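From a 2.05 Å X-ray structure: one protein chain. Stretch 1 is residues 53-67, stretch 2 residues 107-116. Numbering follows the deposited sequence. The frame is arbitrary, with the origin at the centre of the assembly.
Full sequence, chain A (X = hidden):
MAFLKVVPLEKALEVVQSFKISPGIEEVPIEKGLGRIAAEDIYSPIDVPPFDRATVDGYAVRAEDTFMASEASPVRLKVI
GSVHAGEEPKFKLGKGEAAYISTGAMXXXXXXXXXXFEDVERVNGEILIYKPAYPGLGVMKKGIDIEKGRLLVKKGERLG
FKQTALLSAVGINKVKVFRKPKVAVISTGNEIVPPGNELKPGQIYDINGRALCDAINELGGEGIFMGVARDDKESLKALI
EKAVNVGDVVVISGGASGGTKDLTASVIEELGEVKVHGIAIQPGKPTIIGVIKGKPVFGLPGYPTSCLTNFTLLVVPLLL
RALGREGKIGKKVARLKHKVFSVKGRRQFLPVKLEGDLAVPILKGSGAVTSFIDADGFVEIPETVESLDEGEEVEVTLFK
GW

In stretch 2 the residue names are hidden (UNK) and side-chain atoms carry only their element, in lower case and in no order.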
# COMPACT_ATOMS: atom_id res chain seq x y z
N ARG A 53 29.48 -17.63 2.16
CA ARG A 53 29.05 -18.93 1.67
C ARG A 53 29.60 -19.27 0.29
O ARG A 53 29.82 -18.39 -0.54
CB ARG A 53 27.51 -19.01 1.69
CG ARG A 53 26.77 -18.09 0.76
CD ARG A 53 25.26 -18.03 1.10
NE ARG A 53 24.65 -19.33 1.36
CZ ARG A 53 23.34 -19.55 1.46
NH1 ARG A 53 22.47 -18.55 1.31
NH2 ARG A 53 22.88 -20.77 1.70
N ALA A 54 29.85 -20.55 0.08
CA ALA A 54 30.36 -21.02 -1.20
C ALA A 54 29.27 -20.82 -2.24
O ALA A 54 28.09 -20.99 -1.94
CB ALA A 54 30.73 -22.49 -1.11
N THR A 55 29.67 -20.48 -3.46
CA THR A 55 28.71 -20.28 -4.54
C THR A 55 28.76 -21.44 -5.52
O THR A 55 28.00 -21.49 -6.48
CB THR A 55 28.98 -18.97 -5.29
OG1 THR A 55 30.30 -19.00 -5.85
CG2 THR A 55 28.87 -17.78 -4.35
N VAL A 56 29.66 -22.38 -5.27
CA VAL A 56 29.81 -23.56 -6.12
C VAL A 56 30.31 -24.73 -5.27
O VAL A 56 30.80 -24.51 -4.16
CB VAL A 56 30.86 -23.32 -7.24
CG1 VAL A 56 30.47 -22.13 -8.09
CG2 VAL A 56 32.23 -23.11 -6.63
N ASP A 57 30.16 -25.95 -5.77
CA ASP A 57 30.66 -27.12 -5.06
C ASP A 57 32.15 -27.15 -5.38
O ASP A 57 32.54 -26.96 -6.53
CB ASP A 57 30.04 -28.42 -5.58
CG ASP A 57 28.56 -28.55 -5.27
OD1 ASP A 57 28.11 -28.02 -4.23
OD2 ASP A 57 27.86 -29.21 -6.06
N GLY A 58 32.99 -27.38 -4.38
CA GLY A 58 34.41 -27.42 -4.65
C GLY A 58 35.25 -27.47 -3.40
O GLY A 58 34.88 -28.12 -2.42
N TYR A 59 36.38 -26.78 -3.43
CA TYR A 59 37.26 -26.79 -2.28
C TYR A 59 37.59 -25.42 -1.74
O TYR A 59 38.07 -24.54 -2.46
CB TYR A 59 38.55 -27.53 -2.63
CG TYR A 59 38.30 -28.98 -2.98
CD1 TYR A 59 37.89 -29.35 -4.26
CD2 TYR A 59 38.40 -29.97 -2.01
CE1 TYR A 59 37.59 -30.68 -4.56
CE2 TYR A 59 38.10 -31.28 -2.29
CZ TYR A 59 37.69 -31.64 -3.56
OH TYR A 59 37.39 -32.96 -3.81
N ALA A 60 37.32 -25.25 -0.44
CA ALA A 60 37.59 -24.01 0.26
C ALA A 60 39.09 -24.01 0.51
O ALA A 60 39.64 -25.00 0.99
CB ALA A 60 36.84 -23.97 1.58
N VAL A 61 39.74 -22.89 0.21
CA VAL A 61 41.18 -22.78 0.40
C VAL A 61 41.56 -21.39 0.89
O VAL A 61 40.74 -20.48 0.91
CB VAL A 61 41.95 -22.99 -0.93
CG1 VAL A 61 41.55 -24.30 -1.58
CG2 VAL A 61 41.66 -21.81 -1.88
N ARG A 62 42.81 -21.26 1.30
CA ARG A 62 43.36 -19.97 1.69
C ARG A 62 43.97 -19.57 0.35
O ARG A 62 44.92 -20.21 -0.11
CB ARG A 62 44.44 -20.16 2.76
CG ARG A 62 43.90 -20.74 4.04
CD ARG A 62 44.99 -21.29 4.95
NE ARG A 62 46.09 -20.36 5.14
CZ ARG A 62 46.70 -20.16 6.30
NH1 ARG A 62 46.32 -20.82 7.38
NH2 ARG A 62 47.70 -19.29 6.38
N ALA A 63 43.42 -18.56 -0.30
CA ALA A 63 43.90 -18.14 -1.62
C ALA A 63 45.43 -18.02 -1.75
O ALA A 63 46.01 -18.45 -2.74
CB ALA A 63 43.24 -16.83 -2.02
N GLU A 64 46.06 -17.45 -0.73
CA GLU A 64 47.50 -17.27 -0.70
C GLU A 64 48.30 -18.56 -0.92
O GLU A 64 49.39 -18.53 -1.48
CB GLU A 64 47.91 -16.65 0.63
CG GLU A 64 47.57 -17.52 1.83
CD GLU A 64 47.54 -16.75 3.14
OE1 GLU A 64 48.59 -16.20 3.52
OE2 GLU A 64 46.47 -16.70 3.77
N ASP A 65 47.75 -19.69 -0.47
CA ASP A 65 48.45 -20.97 -0.63
C ASP A 65 48.49 -21.43 -2.09
O ASP A 65 49.16 -22.41 -2.41
CB ASP A 65 47.78 -22.07 0.20
CG ASP A 65 47.91 -21.85 1.69
OD1 ASP A 65 48.69 -20.97 2.11
OD2 ASP A 65 47.23 -22.58 2.45
N THR A 66 47.78 -20.73 -2.96
CA THR A 66 47.74 -21.11 -4.37
C THR A 66 48.43 -20.13 -5.31
O THR A 66 48.40 -20.31 -6.52
CB THR A 66 46.29 -21.23 -4.86
OG1 THR A 66 45.75 -19.91 -5.04
CG2 THR A 66 45.42 -22.00 -3.85
N PHE A 67 49.07 -19.10 -4.76
CA PHE A 67 49.71 -18.08 -5.58
C PHE A 67 50.78 -18.54 -6.56
O PHE A 67 50.92 -17.95 -7.63
CB PHE A 67 50.25 -16.95 -4.68
CG PHE A 67 49.17 -16.07 -4.11
CD1 PHE A 67 47.83 -16.24 -4.48
CD2 PHE A 67 49.48 -15.06 -3.20
CE1 PHE A 67 46.83 -15.42 -3.94
CE2 PHE A 67 48.49 -14.24 -2.66
CZ PHE A 67 47.16 -14.43 -3.03
N UNK A 107 32.10 -21.18 4.77
CA UNK A 107 33.53 -21.47 4.67
C UNK A 107 34.14 -21.70 6.04
O UNK A 107 33.81 -21.02 7.00
c UNK A 107 35.14 -19.11 2.00
c UNK A 107 32.91 -20.24 1.87
c UNK A 107 34.29 -20.33 3.98
c UNK A 107 34.32 -20.31 2.45
N UNK A 108 35.06 -22.67 6.13
CA UNK A 108 35.71 -22.95 7.42
C UNK A 108 36.69 -21.81 7.73
O UNK A 108 36.97 -20.97 6.87
c UNK A 108 36.41 -24.28 7.16
c UNK A 108 36.77 -24.20 5.71
c UNK A 108 35.55 -23.56 5.07
N UNK A 109 37.19 -21.77 8.96
CA UNK A 109 38.12 -20.72 9.35
C UNK A 109 39.31 -20.57 8.42
O UNK A 109 39.83 -21.56 7.90
N UNK A 110 39.73 -19.32 8.21
CA UNK A 110 40.87 -18.96 7.35
C UNK A 110 40.64 -19.13 5.85
O UNK A 110 41.46 -18.66 5.05
c UNK A 110 42.14 -19.74 7.74
c UNK A 110 42.59 -19.44 9.15
n UNK A 110 43.19 -20.42 9.81
o UNK A 110 42.40 -18.33 9.64
N UNK A 111 39.57 -19.79 5.44
CA UNK A 111 39.33 -19.94 4.00
C UNK A 111 38.79 -18.62 3.45
O UNK A 111 38.04 -17.93 4.12
c UNK A 111 38.33 -21.06 3.74
N UNK A 112 39.19 -18.28 2.22
CA UNK A 112 38.70 -17.04 1.62
C UNK A 112 38.36 -17.21 0.14
O UNK A 112 38.06 -16.25 -0.55
c UNK A 112 39.71 -15.90 1.80
o UNK A 112 42.00 -15.41 1.39
o UNK A 112 41.18 -17.22 0.45
c UNK A 112 41.06 -16.20 1.17
N UNK A 113 38.39 -18.45 -0.32
CA UNK A 113 38.05 -18.75 -1.70
C UNK A 113 37.62 -20.20 -1.83
O UNK A 113 37.97 -21.04 -1.01
c UNK A 113 39.24 -18.49 -2.63
N UNK A 114 36.83 -20.48 -2.87
CA UNK A 114 36.38 -21.83 -3.15
C UNK A 114 36.69 -22.11 -4.61
O UNK A 114 36.26 -21.37 -5.50
c UNK A 114 34.48 -23.47 -3.26
c UNK A 114 34.50 -21.72 -1.47
c UNK A 114 34.86 -22.02 -2.92
N UNK A 115 37.44 -23.17 -4.87
CA UNK A 115 37.78 -23.53 -6.24
C UNK A 115 36.82 -24.62 -6.71
O UNK A 115 36.71 -25.66 -6.07
c UNK A 115 40.19 -23.00 -5.78
c UNK A 115 41.67 -23.43 -5.77
c UNK A 115 39.23 -24.06 -6.32
c UNK A 115 39.57 -24.44 -7.76
N UNK A 116 36.11 -24.35 -7.80
CA UNK A 116 35.14 -25.30 -8.34
C UNK A 116 35.69 -26.71 -8.37
O UNK A 116 36.88 -26.92 -8.61
c UNK A 116 34.07 -23.58 -9.90
c UNK A 116 34.73 -24.92 -9.76
o UNK A 116 32.90 -23.94 -11.96
c UNK A 116 33.73 -23.27 -11.35
n UNK A 116 34.38 -22.25 -11.91
O HOH W 1 44.61 -15.49 0.92
O HOH W 2 43.38 -16.67 4.87

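Position 107 carries four carbons, forked at the second. Its CA-to-CB bond points sideways, yet one terminal carbon reaches within 3.6 Å of Ala54 N. This is Leu107, whose CD1 also lies 4.3 Å from Ala54 CB; the length before the fork lets a buried side chain reach its partner.

At 108 three carbons close a ring onto the backbone N, and a ring carbon lies 3.7 Å from Ala60 CB: Pro108. The ring offers Ala60 a compact apolar surface, and Pro108 O accepts the turn's hydrogen bond from the N of residue 111.

Position 109 has no side-chain atoms and touches nothing on stretch 1, so it is Gly109. As second residue of the turn, with phi/psi -53/143°, it lies out of reach, and the contact calls on no side chain here.

Position 110 has two carbons, the second bearing one oxygen and one nitrogen; the nitrogen is 4.0 Å from Arg62 NH1, and the backbone O of 110 lies 3.4 Å from Arg62 CG. This is Asn110. It sits at phi 71°, a left-handed conformation that asparagine tolerates well, in the type II turn from Pro108 to position 111.

A single carbon at 111, 3.9 Å from Ala60 CB, gives Ala111. The methyl group suits a close spot: Ala111 CB packs against Ala60 CB, and Ala111 CA lies 4.6 Å from Arg62 CA.

Position 112 has two carbons, the second with two oxygens, one of them 2.7 Å from Ala63 N. This is Asp112; OD1 accepts the hydrogen bond from that amide, at the start of the 3-10 segment, while OD2 takes one from a water that in turn accepts from Glu64 N.

At 113 one carbon lies 4.2 Å from Val61 CG2 and 4.4 Å from Ala63 CB: Ala113, compact and buried.

Position 114 shows one carbon carrying two more, one 4.1 Å from Val56 CG2 and the other 3.9 Å from Ala54 CB, hence Val114. The branched side chain serves two apolar neighbours, CG1 meeting Val56 and CG2 Ala54.

Four carbons at 115, forked at the first with one arm two carbons long, its end 4.2 Å from Val61 CG2, identify Ile115. The longer arm brings CD1 to that neighbour.

Position 116 has three carbons, the third bearing oxygen and nitrogen; the second lies 3.8 Å from Val56 CG2. This is Gln116, whose aliphatic CG makes the contact while the residue remains exposed.

The contact is an antiparallel strand pair. Tyr59 N to Ile115 O (2.9 Å), Ile115 N to Tyr59 O (2.8 Å) and Val61 N to Ala113 O (2.8 Å) fix its register; Ala60 and Val114 share one face, Tyr59, Val61, Ala113 and Ile115 the other. At the far end Val61 O accepts from Asp112 N at 3.0 Å and only weakly from Ala113 N at 3.3 Å. Gly58 fits because a CB there would clash with Ile115 O.

Stretch 2 107-116: LPGNADAVIQ
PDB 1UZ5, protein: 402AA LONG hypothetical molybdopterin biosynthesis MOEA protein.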